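Serine-tRNA ligase (Naegleria fowleri, PDB 6BLJ) probably attaches serine to its cognate tRNA in the cytosol, by way of a seryl-adenylate made from ATP, as other class II seryl-tRNA synthetases do. Local coordinates at residues W350-F353 with D354-I357; K295-D298 with E299-P303; G200-T203 with E204-T207; A398-G401 with N402-R405. All coordinates share one frame; numbering follows the deposited sequence.

Interaction 1 of 4, residues W350-F353 with D354-I357; sequences WEMF and DEMI
The ring of Phe353 meets the carboxylate of Asp354 at its edge: OD1 of Asp354 lies in the ring plane, 3.7 Å from CD2 of Phe353, and the two planes stand 68° apart. Farther out, the same ring packs edge-to-face with Phe389 and touches Leu441 and Cys410. The indole of Trp350 turns away from the following residues toward His7 of the purification tag, which it meets edge-to-face, and His155. Asp354 bends its carboxylate back along the helix instead, bringing OD2 to 3.7 Å from O of Trp350.

Successive turns of helix 348-366 are joined here by i to i+4 backbone bonds. Ile357 N gives a nearly straight one to Phe353 O at 3.1 Å, and Met356 N reaches Met352 O at 2.9 Å; the bond from Asp354 N to Trp350 O is weak. The helix lies against the mixed, mostly antiparallel sheet of the class II synthetase core, where Met352 and Met356 both pack on Val340.

Met352 and Glu355, three residues apart, run side by side in the same direction. With CG anti to the backbone N (chi1 173°) and the rest of its chain extended, Glu355 carries its carboxylate alongside the thioether, leaving OE2 of Glu355 3.6 Å from SD of Met352. That oxygen is held elsewhere, by a salt bridge to Lys305 and a hydrogen bond with Tyr241. Met352 and Met356 pack obliquely, CG of Met352 lying 3.8 Å from SD of Met356, whose own CG comes to 3.2 Å from the carbonyl O of Met352.

Interaction 2 of 4, residues K295-D298 with E299-P303; sequences KRFD and ESELP
Glu301 sets its CG beside its own backbone N (chi1 -58°) and then runs out extended, which swings the carboxylate back over the start of the turn to the backbone N-H of Asp298. The resulting bond, Asp298 N to Glu301 OE1, is short at 2.6 Å and almost perfectly straight at 177°, and it uses the anti lone pair of the oxygen. The same OE1 comes to 3.3 Å from CA of Phe297 and lies near the plane of the phenyl ring, at its edge.

In return, Glu301 N bonds to the carbonyl O of Asp298 at 2.9 Å. Backbone and side chain of Glu301 therefore hold both polar groups of Asp298's main chain. The price is a like-charge approach, with Asp298 OD2 4.0 Å from Glu301 OE1; this would probably disfavour two full negative charges unless solvent screens them.

Next to the polar bonds, CD2 of Leu302 packs against CB of Phe297 at 3.9 Å, and Leu302 also touches Tyr425. The carboxylate of Glu299 is engaged elsewhere, in a salt bridge with Lys348 and hydrogen bonds with Tyr425 and Ser343. This is a short 3-10 segment, closed by i to i+3 backbone bonds and braced by the Glu301 carboxylate on Asp298 N, and it connects the short edge strand 296-297 to the long strand 304-313 of the class II catalytic sheet.

Interaction 3 of 4, residues G200-T203 with E204-T207; sequences GLAT and EEGT
Backbone bonds start the helix: Gly206 N reaches Ala202 O at 3.1 Å, and Thr207 N reaches Thr203 O at 2.8 Å. Ala202 is the N-cap residue, where strand 201-202 passes straight into helix 203-210.

One water supplies the bridging bonds. It accepts from Thr203 N at 3.0 Å and donates to Leu201 O and to Glu204 OE1, each at 2.8 Å. A bend at chi2 (82°) folds the Glu204 chain back to this water, placing its carboxylate near the hydroxyl of Thr203, which is hydrogen-bonded to Arg196.

Among the side-chain contacts, Glu205 OE1 lies 3.5 Å from CB of Ala202, while its OE2 forms a salt bridge with Lys295 of the second subunit. Phe291 of that subunit packs on both Ala202 and Glu205.

With two acidic side chains at the amino end of the helix, the carboxylates probably interact favourably with its dipole, and Glu205 carries this charge into the subunit interface.

Interaction 4 of 4, residues A398-G401 with N402-R405; sequences ADEG and NEYR
OE2 of Glu403 is held by two partners: it accepts the backbone N-H of Gly401 at 3.0 Å and forms a salt bridge with Lys179. The amide meets the oxygen on its syn side, 30° out of the carboxylate plane, and the N-H...O angle of 141° shows a bent bond. A turn at chi2 (87°) curls the Glu403 chain back over the loop, so that OE2 also comes to 3.4 Å from CA of Glu400. Lys179 binds the carbonyl O of Ala398 as well, tying both ends of the loop to one ammonium group.

Residues Asp399 to Asn402 form a type II beta turn, closed by Asn402 N to Asp399 O at 2.9 Å. Gly401 takes its third position with positive phi, the usual place for glycine in a type II turn. The turn belongs to the connection between antiparallel strands 387-394 and 404-412 of the class II core; Phe395 and Glu403 share backbone hydrogen bonding at its foot.

Across the loop, CB of Ala398 rests 3.3 Å from the carbonyl O of Asn402. A water extends the backbone link, donating to Gly401 O at 3.2 Å and accepting from Tyr404 N at 3.1 Å. On the outer side, Asn402 ND2 bonds to Asp162 of the third subunit, Asp399 packs on Phe34 of that subunit, and Asp399 OD1 pairs with Lys190.

From the N terminus, interaction 3 comes first, turning strand 201-202 into helix 203-210. Interaction 2 follows, turning the chain from strand 296-297 toward strand 304-313; interaction 1 then spans successive turns of helix 348-366, and interaction 4 closes the loop leading into strand 404-412. All four are local and in series, so none nests within or crosses another. Interactions 1 and 2 touch, Met352 CE lying 4.1 Å from Pro303 CG, and interactions 2 and 4 reach the same sheet though their centres are about 44 Å apart. Interactions 2 and 3 join between subunits, through Lys295 of one copy and Glu205 of the other.

Interaction 1 of 4, residues W350-F353 with D354-I357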
loop_
_atom_site.group_PDB
_atom_site.type_symbol
_atom_site.label_atom_id
_atom_site.label_comp_id
_atom_site.label_asym_id
_atom_site.label_seq_id
_atom_site.Cartn_x
_atom_site.Cartn_y
_atom_site.Cartn_z
ATOM N N TRP A 350 -1.493 34.301 -12.842
ATOM C CA TRP A 350 -2.936 34.326 -13.091
ATOM C C TRP A 350 -3.245 34.602 -14.557
ATOM O O TRP A 350 -4.203 34.048 -15.110
ATOM C CB TRP A 350 -3.615 35.352 -12.166
ATOM C CG TRP A 350 -3.483 34.893 -10.751
ATOM C CD1 TRP A 350 -2.734 35.459 -9.760
ATOM C CD2 TRP A 350 -4.025 33.682 -10.207
ATOM N NE1 TRP A 350 -2.810 34.695 -8.620
ATOM C CE2 TRP A 350 -3.593 33.596 -8.871
ATOM C CE3 TRP A 350 -4.847 32.669 -10.720
ATOM C CZ2 TRP A 350 -3.956 32.540 -8.039
ATOM C CZ3 TRP A 350 -5.211 31.621 -9.891
ATOM C CH2 TRP A 350 -4.762 31.561 -8.569
ATOM N N GLU A 351 -2.454 35.459 -15.205
ATOM C CA GLU A 351 -2.599 35.623 -16.649
ATOM C C GLU A 351 -2.245 34.333 -17.386
ATOM O O GLU A 351 -2.906 33.961 -18.367
ATOM C CB GLU A 351 -1.735 36.793 -17.127
ATOM C CG GLU A 351 -2.208 38.137 -16.584
ATOM C CD GLU A 351 -1.212 39.259 -16.821
ATOM O OE1 GLU A 351 -0.189 39.027 -17.498
ATOM O OE2 GLU A 351 -1.448 40.376 -16.317
ATOM N N MET A 352 -1.223 33.620 -16.919
ATOM C CA MET A 352 -0.851 32.366 -17.570
ATOM C C MET A 352 -1.929 31.296 -17.381
ATOM O O MET A 352 -2.146 30.460 -18.272
ATOM C CB MET A 352 0.504 31.890 -17.036
ATOM C CG MET A 352 1.109 30.707 -17.782
ATOM S SD MET A 352 1.375 31.073 -19.532
ATOM C CE MET A 352 2.483 32.487 -19.447
ATOM N N PHE A 353 -2.591 31.294 -16.222
ATOM C CA PHE A 353 -3.718 30.398 -15.986
ATOM C C PHE A 353 -4.779 30.562 -17.073
ATOM O O PHE A 353 -5.230 29.580 -17.673
ATOM C CB PHE A 353 -4.298 30.685 -14.588
ATOM C CG PHE A 353 -5.498 29.830 -14.212
ATOM C CD1 PHE A 353 -5.325 28.624 -13.534
ATOM C CD2 PHE A 353 -6.791 30.240 -14.506
ATOM C CE1 PHE A 353 -6.415 27.838 -13.174
ATOM C CE2 PHE A 353 -7.886 29.458 -14.150
ATOM C CZ PHE A 353 -7.698 28.260 -13.479
ATOM N N ASP A 354 -5.170 31.814 -17.349
ATOM C CA ASP A 354 -6.149 32.092 -18.398
ATOM C C ASP A 354 -5.648 31.638 -19.765
ATOM O O ASP A 354 -6.425 31.117 -20.576
ATOM C CB ASP A 354 -6.474 33.595 -18.428
ATOM C CG ASP A 354 -7.214 34.064 -17.184
ATOM O OD1 ASP A 354 -7.796 33.218 -16.479
ATOM O OD2 ASP A 354 -7.225 35.278 -16.918
ATOM N N GLU A 355 -4.358 31.851 -20.048
ATOM C CA GLU A 355 -3.796 31.425 -21.326
ATOM C C GLU A 355 -3.863 29.907 -21.481
ATOM O O GLU A 355 -4.207 29.401 -22.556
ATOM C CB GLU A 355 -2.343 31.906 -21.460
ATOM C CG GLU A 355 -1.622 31.343 -22.699
ATOM C CD GLU A 355 -0.152 31.767 -22.814
ATOM O OE1 GLU A 355 0.154 32.965 -22.630
ATOM O OE2 GLU A 355 0.699 30.879 -23.075
ATOM N N MET A 356 -3.565 29.166 -20.404
ATOM C CA MET A 356 -3.491 27.707 -20.489
ATOM C C MET A 356 -4.870 27.084 -20.639
ATOM O O MET A 356 -5.049 26.160 -21.439
ATOM C CB MET A 356 -2.771 27.148 -19.256
ATOM C CG MET A 356 -1.281 27.556 -19.219
ATOM S SD MET A 356 -0.499 27.306 -17.612
ATOM C CE MET A 356 -0.408 25.506 -17.561
ATOM N N ILE A 357 -5.856 27.542 -19.859
ATOM C CA ILE A 357 -7.194 27.004 -20.075
ATOM C C ILE A 357 -7.681 27.428 -21.455
ATOM O O ILE A 357 -8.362 26.659 -22.138
ATOM C CB ILE A 357 -8.163 27.419 -18.941
ATOM C CG1 ILE A 357 -9.473 26.615 -19.006
ATOM C CG2 ILE A 357 -8.466 28.929 -18.970
ATOM C CD1 ILE A 357 -9.281 25.108 -18.855
#

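Interaction 2 of 4, residues K295-D298 with E299-P303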
loop_
_atom_site.group_PDB
_atom_site.type_symbol
_atom_site.label_atom_id
_atom_site.label_comp_id
_atom_site.label_asym_id
_atom_site.label_seq_id
_atom_site.Cartn_x
_atom_site.Cartn_y
_atom_site.Cartn_z
ATOM N N LYS A 295 16.773 25.062 -9.034
ATOM C CA LYS A 295 17.198 25.996 -10.064
ATOM C C LYS A 295 16.723 27.408 -9.729
ATOM O O LYS A 295 15.820 27.609 -8.917
ATOM C CB LYS A 295 16.687 25.555 -11.436
ATOM C CG LYS A 295 17.387 24.296 -11.937
ATOM C CD LYS A 295 16.911 23.892 -13.321
ATOM C CE LYS A 295 17.730 22.722 -13.871
ATOM N NZ LYS A 295 16.958 21.955 -14.892
ATOM N N ARG A 296 17.371 28.387 -10.352
ATOM C CA ARG A 296 17.092 29.800 -10.147
ATOM C C ARG A 296 16.873 30.461 -11.501
ATOM O O ARG A 296 17.651 30.239 -12.430
ATOM C CB ARG A 296 18.277 30.445 -9.421
ATOM C CG ARG A 296 18.002 31.711 -8.670
ATOM C CD ARG A 296 19.065 31.868 -7.588
ATOM N NE ARG A 296 18.704 32.865 -6.585
ATOM C CZ ARG A 296 18.983 32.753 -5.291
ATOM N NH1 ARG A 296 18.619 33.710 -4.449
ATOM N NH2 ARG A 296 19.617 31.676 -4.836
ATOM N N PHE A 297 15.831 31.291 -11.614
ATOM C CA PHE A 297 15.507 31.930 -12.885
ATOM C C PHE A 297 15.264 33.427 -12.719
ATOM O O PHE A 297 14.586 33.861 -11.779
ATOM C CB PHE A 297 14.282 31.277 -13.535
ATOM C CG PHE A 297 14.470 29.816 -13.853
ATOM C CD1 PHE A 297 15.278 29.419 -14.912
ATOM C CD2 PHE A 297 13.822 28.841 -13.110
ATOM C CE1 PHE A 297 15.443 28.074 -15.218
ATOM C CE2 PHE A 297 13.984 27.485 -13.414
ATOM C CZ PHE A 297 14.792 27.104 -14.465
ATOM N N ASP A 298 15.818 34.208 -13.646
ATOM C CA ASP A 298 15.608 35.646 -13.733
ATOM C C ASP A 298 14.319 35.962 -14.475
ATOM O O ASP A 298 13.781 35.141 -15.224
ATOM C CB ASP A 298 16.756 36.321 -14.483
ATOM C CG ASP A 298 17.959 36.530 -13.623
ATOM O OD1 ASP A 298 17.781 36.746 -12.406
ATOM O OD2 ASP A 298 19.085 36.471 -14.166
ATOM N N GLU A 299 13.857 37.200 -14.296
ATOM C CA GLU A 299 12.699 37.682 -15.043
ATOM C C GLU A 299 12.910 37.500 -16.539
ATOM O O GLU A 299 11.974 37.159 -17.273
ATOM C CB GLU A 299 12.443 39.159 -14.719
ATOM C CG GLU A 299 11.177 39.706 -15.336
ATOM C CD GLU A 299 9.938 39.127 -14.683
ATOM O OE1 GLU A 299 10.021 38.755 -13.495
ATOM O OE2 GLU A 299 8.887 39.029 -15.347
ATOM N N SER A 300 14.139 37.734 -17.010
ATOM C CA SER A 300 14.448 37.604 -18.428
ATOM C C SER A 300 14.348 36.164 -18.920
ATOM O O SER A 300 14.225 35.949 -20.130
ATOM C CB SER A 300 15.849 38.146 -18.705
ATOM O OG SER A 300 16.845 37.296 -18.156
ATOM N N GLU A 301 14.404 35.184 -18.017
ATOM C CA GLU A 301 14.344 33.766 -18.355
ATOM C C GLU A 301 12.955 33.173 -18.170
ATOM O O GLU A 301 12.804 31.954 -18.257
ATOM C CB GLU A 301 15.342 32.976 -17.506
ATOM C CG GLU A 301 16.775 33.440 -17.658
ATOM C CD GLU A 301 17.693 32.849 -16.605
ATOM O OE1 GLU A 301 17.401 33.008 -15.399
ATOM O OE2 GLU A 301 18.713 32.234 -16.987
ATOM N N LEU A 302 11.951 33.994 -17.892
ATOM C CA LEU A 302 10.609 33.515 -17.624
ATOM C C LEU A 302 9.632 34.206 -18.561
ATOM O O LEU A 302 9.868 35.342 -18.975
ATOM C CB LEU A 302 10.226 33.772 -16.158
ATOM C CG LEU A 302 11.071 33.029 -15.116
ATOM C CD1 LEU A 302 10.979 33.693 -13.748
ATOM C CD2 LEU A 302 10.631 31.550 -15.010
ATOM N N PRO A 303 8.536 33.538 -18.931
ATOM C CA PRO A 303 8.107 32.208 -18.482
ATOM C C PRO A 303 8.770 31.037 -19.210
ATOM O O PRO A 303 9.334 31.201 -20.288
ATOM C CB PRO A 303 6.605 32.229 -18.768
ATOM C CG PRO A 303 6.495 33.096 -19.989
ATOM C CD PRO A 303 7.532 34.183 -19.796
#

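Interaction 3 of 4, residues G200-T203 with E204-T207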
loop_
_atom_site.group_PDB
_atom_site.type_symbol
_atom_site.label_atom_id
_atom_site.label_comp_id
_atom_site.label_asym_id
_atom_site.label_seq_id
_atom_site.Cartn_x
_atom_site.Cartn_y
_atom_site.Cartn_z
ATOM N N GLY A 200 -12.002 -2.414 -32.468
ATOM C CA GLY A 200 -10.796 -1.721 -32.058
ATOM C C GLY A 200 -10.418 -1.847 -30.598
ATOM O O GLY A 200 -9.459 -1.212 -30.160
ATOM N N LEU A 201 -11.165 -2.628 -29.823
ATOM C CA LEU A 201 -10.957 -2.661 -28.382
ATOM C C LEU A 201 -11.137 -4.074 -27.870
ATOM O O LEU A 201 -12.191 -4.684 -28.088
ATOM C CB LEU A 201 -11.921 -1.716 -27.662
ATOM C CG LEU A 201 -11.866 -1.695 -26.132
ATOM C CD1 LEU A 201 -10.494 -1.236 -25.679
ATOM C CD2 LEU A 201 -12.971 -0.795 -25.535
ATOM N N ALA A 202 -10.132 -4.572 -27.153
ATOM C CA ALA A 202 -10.150 -5.916 -26.571
ATOM C C ALA A 202 -9.941 -5.807 -25.061
ATOM O O ALA A 202 -8.816 -5.912 -24.572
ATOM C CB ALA A 202 -9.083 -6.790 -27.221
ATOM N N THR A 203 -11.033 -5.630 -24.311
ATOM C CA THR A 203 -10.932 -5.609 -22.853
ATOM C C THR A 203 -10.787 -7.007 -22.267
ATOM O O THR A 203 -10.260 -7.147 -21.160
ATOM C CB THR A 203 -12.165 -4.941 -22.233
ATOM O OG1 THR A 203 -13.312 -5.745 -22.537
ATOM C CG2 THR A 203 -12.357 -3.507 -22.819
ATOM N N GLU A 204 -11.259 -8.033 -22.983
ATOM C CA GLU A 204 -11.177 -9.410 -22.505
ATOM C C GLU A 204 -9.724 -9.893 -22.441
ATOM O O GLU A 204 -9.229 -10.257 -21.372
ATOM C CB GLU A 204 -12.022 -10.319 -23.405
ATOM C CG GLU A 204 -13.544 -10.069 -23.345
ATOM C CD GLU A 204 -14.054 -8.910 -24.220
ATOM O OE1 GLU A 204 -13.273 -8.309 -25.008
ATOM O OE2 GLU A 204 -15.263 -8.598 -24.103
ATOM N N GLU A 205 -9.021 -9.902 -23.576
ATOM C CA GLU A 205 -7.585 -10.182 -23.545
ATOM C C GLU A 205 -6.840 -9.149 -22.699
ATOM O O GLU A 205 -5.878 -9.487 -22.007
ATOM C CB GLU A 205 -7.013 -10.209 -24.967
ATOM C CG GLU A 205 -7.497 -11.379 -25.826
ATOM C CD GLU A 205 -8.787 -11.079 -26.573
ATOM O OE1 GLU A 205 -9.486 -10.102 -26.223
ATOM O OE2 GLU A 205 -9.098 -11.822 -27.526
ATOM N N GLY A 206 -7.281 -7.886 -22.735
ATOM C CA GLY A 206 -6.618 -6.849 -21.955
ATOM C C GLY A 206 -6.597 -7.145 -20.462
ATOM O O GLY A 206 -5.570 -6.990 -19.793
ATOM N N THR A 207 -7.735 -7.572 -19.913
ATOM C CA THR A 207 -7.768 -7.840 -18.479
ATOM C C THR A 207 -7.117 -9.178 -18.160
ATOM O O THR A 207 -6.433 -9.312 -17.139
ATOM C CB THR A 207 -9.201 -7.812 -17.960
ATOM O OG1 THR A 207 -9.957 -8.805 -18.649
ATOM C CG2 THR A 207 -9.815 -6.446 -18.185
HETATM O O HOH W 1 -13.621 -5.644 -25.874
#

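Interaction 4 of 4, residues A398-G401 with N402-R405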
loop_
_atom_site.group_PDB
_atom_site.type_symbol
_atom_site.label_atom_id
_atom_site.label_comp_id
_atom_site.label_asym_id
_atom_site.label_seq_id
_atom_site.Cartn_x
_atom_site.Cartn_y
_atom_site.Cartn_z
ATOM N N ALA A 398 -23.737 8.917 -22.769
ATOM C CA ALA A 398 -23.690 8.607 -21.342
ATOM C C ALA A 398 -25.066 8.278 -20.793
ATOM O O ALA A 398 -26.100 8.667 -21.347
ATOM C CB ALA A 398 -23.128 9.781 -20.542
ATOM N N ASP A 399 -25.062 7.577 -19.657
ATOM C CA ASP A 399 -26.288 7.387 -18.899
ATOM C C ASP A 399 -26.810 8.747 -18.460
ATOM O O ASP A 399 -26.040 9.685 -18.228
ATOM C CB ASP A 399 -26.038 6.490 -17.675
ATOM C CG ASP A 399 -25.567 5.098 -18.062
ATOM O OD1 ASP A 399 -26.001 4.607 -19.127
ATOM O OD2 ASP A 399 -24.750 4.504 -17.319
ATOM N N GLU A 400 -28.133 8.837 -18.339
ATOM C CA GLU A 400 -28.810 10.093 -18.033
ATOM C C GLU A 400 -28.184 10.780 -16.826
ATOM O O GLU A 400 -27.895 10.143 -15.810
ATOM C CB GLU A 400 -30.299 9.818 -17.800
ATOM C CG GLU A 400 -31.171 11.051 -17.652
ATOM C CD GLU A 400 -32.651 10.697 -17.531
ATOM O OE1 GLU A 400 -32.966 9.576 -17.072
ATOM O OE2 GLU A 400 -33.501 11.526 -17.926
ATOM N N GLY A 401 -27.945 12.085 -16.964
ATOM C CA GLY A 401 -27.318 12.877 -15.927
ATOM C C GLY A 401 -25.802 12.867 -15.913
ATOM O O GLY A 401 -25.206 13.705 -15.229
ATOM N N ASN A 402 -25.152 11.973 -16.656
ATOM C CA ASN A 402 -23.697 11.868 -16.635
ATOM C C ASN A 402 -23.064 12.353 -17.933
ATOM O O ASN A 402 -21.973 11.901 -18.297
ATOM C CB ASN A 402 -23.255 10.434 -16.359
ATOM C CG ASN A 402 -23.723 9.930 -15.014
ATOM O OD1 ASN A 402 -23.406 10.511 -13.975
ATOM N ND2 ASN A 402 -24.475 8.832 -15.025
ATOM N N GLU A 403 -23.721 13.284 -18.629
ATOM C CA GLU A 403 -23.308 13.630 -19.987
ATOM C C GLU A 403 -22.054 14.500 -20.035
ATOM O O GLU A 403 -21.298 14.420 -21.008
ATOM C CB GLU A 403 -24.457 14.324 -20.726
ATOM C CG GLU A 403 -25.669 13.435 -20.976
ATOM C CD GLU A 403 -26.661 13.428 -19.815
ATOM O OE1 GLU A 403 -26.447 14.170 -18.832
ATOM O OE2 GLU A 403 -27.644 12.663 -19.882
ATOM N N TYR A 404 -21.818 15.343 -19.032
ATOM C CA TYR A 404 -20.619 16.179 -18.982
ATOM C C TYR A 404 -19.592 15.537 -18.054
ATOM O O TYR A 404 -19.854 15.377 -16.857
ATOM C CB TYR A 404 -20.949 17.601 -18.523
ATOM C CG TYR A 404 -21.494 18.476 -19.632
ATOM C CD1 TYR A 404 -20.646 18.960 -20.624
ATOM C CD2 TYR A 404 -22.848 18.799 -19.703
ATOM C CE1 TYR A 404 -21.117 19.751 -21.664
ATOM C CE2 TYR A 404 -23.344 19.609 -20.758
ATOM C CZ TYR A 404 -22.452 20.068 -21.731
ATOM O OH TYR A 404 -22.862 20.849 -22.784
ATOM N N ARG A 405 -18.418 15.181 -18.598
ATOM C CA ARG A 405 -17.359 14.564 -17.810
ATOM C C ARG A 405 -16.036 15.270 -18.060
ATOM O O ARG A 405 -15.743 15.688 -19.187
ATOM C CB ARG A 405 -17.214 13.068 -18.134
ATOM C CG ARG A 405 -18.480 12.234 -17.879
ATOM C CD ARG A 405 -18.903 12.203 -16.411
ATOM N NE ARG A 405 -17.887 11.627 -15.521
ATOM C CZ ARG A 405 -17.708 10.323 -15.289
ATOM N NH1 ARG A 405 -18.463 9.399 -15.882
ATOM N NH2 ARG A 405 -16.757 9.938 -14.452
HETATM O O HOH W 2 -23.779 16.155 -16.721
#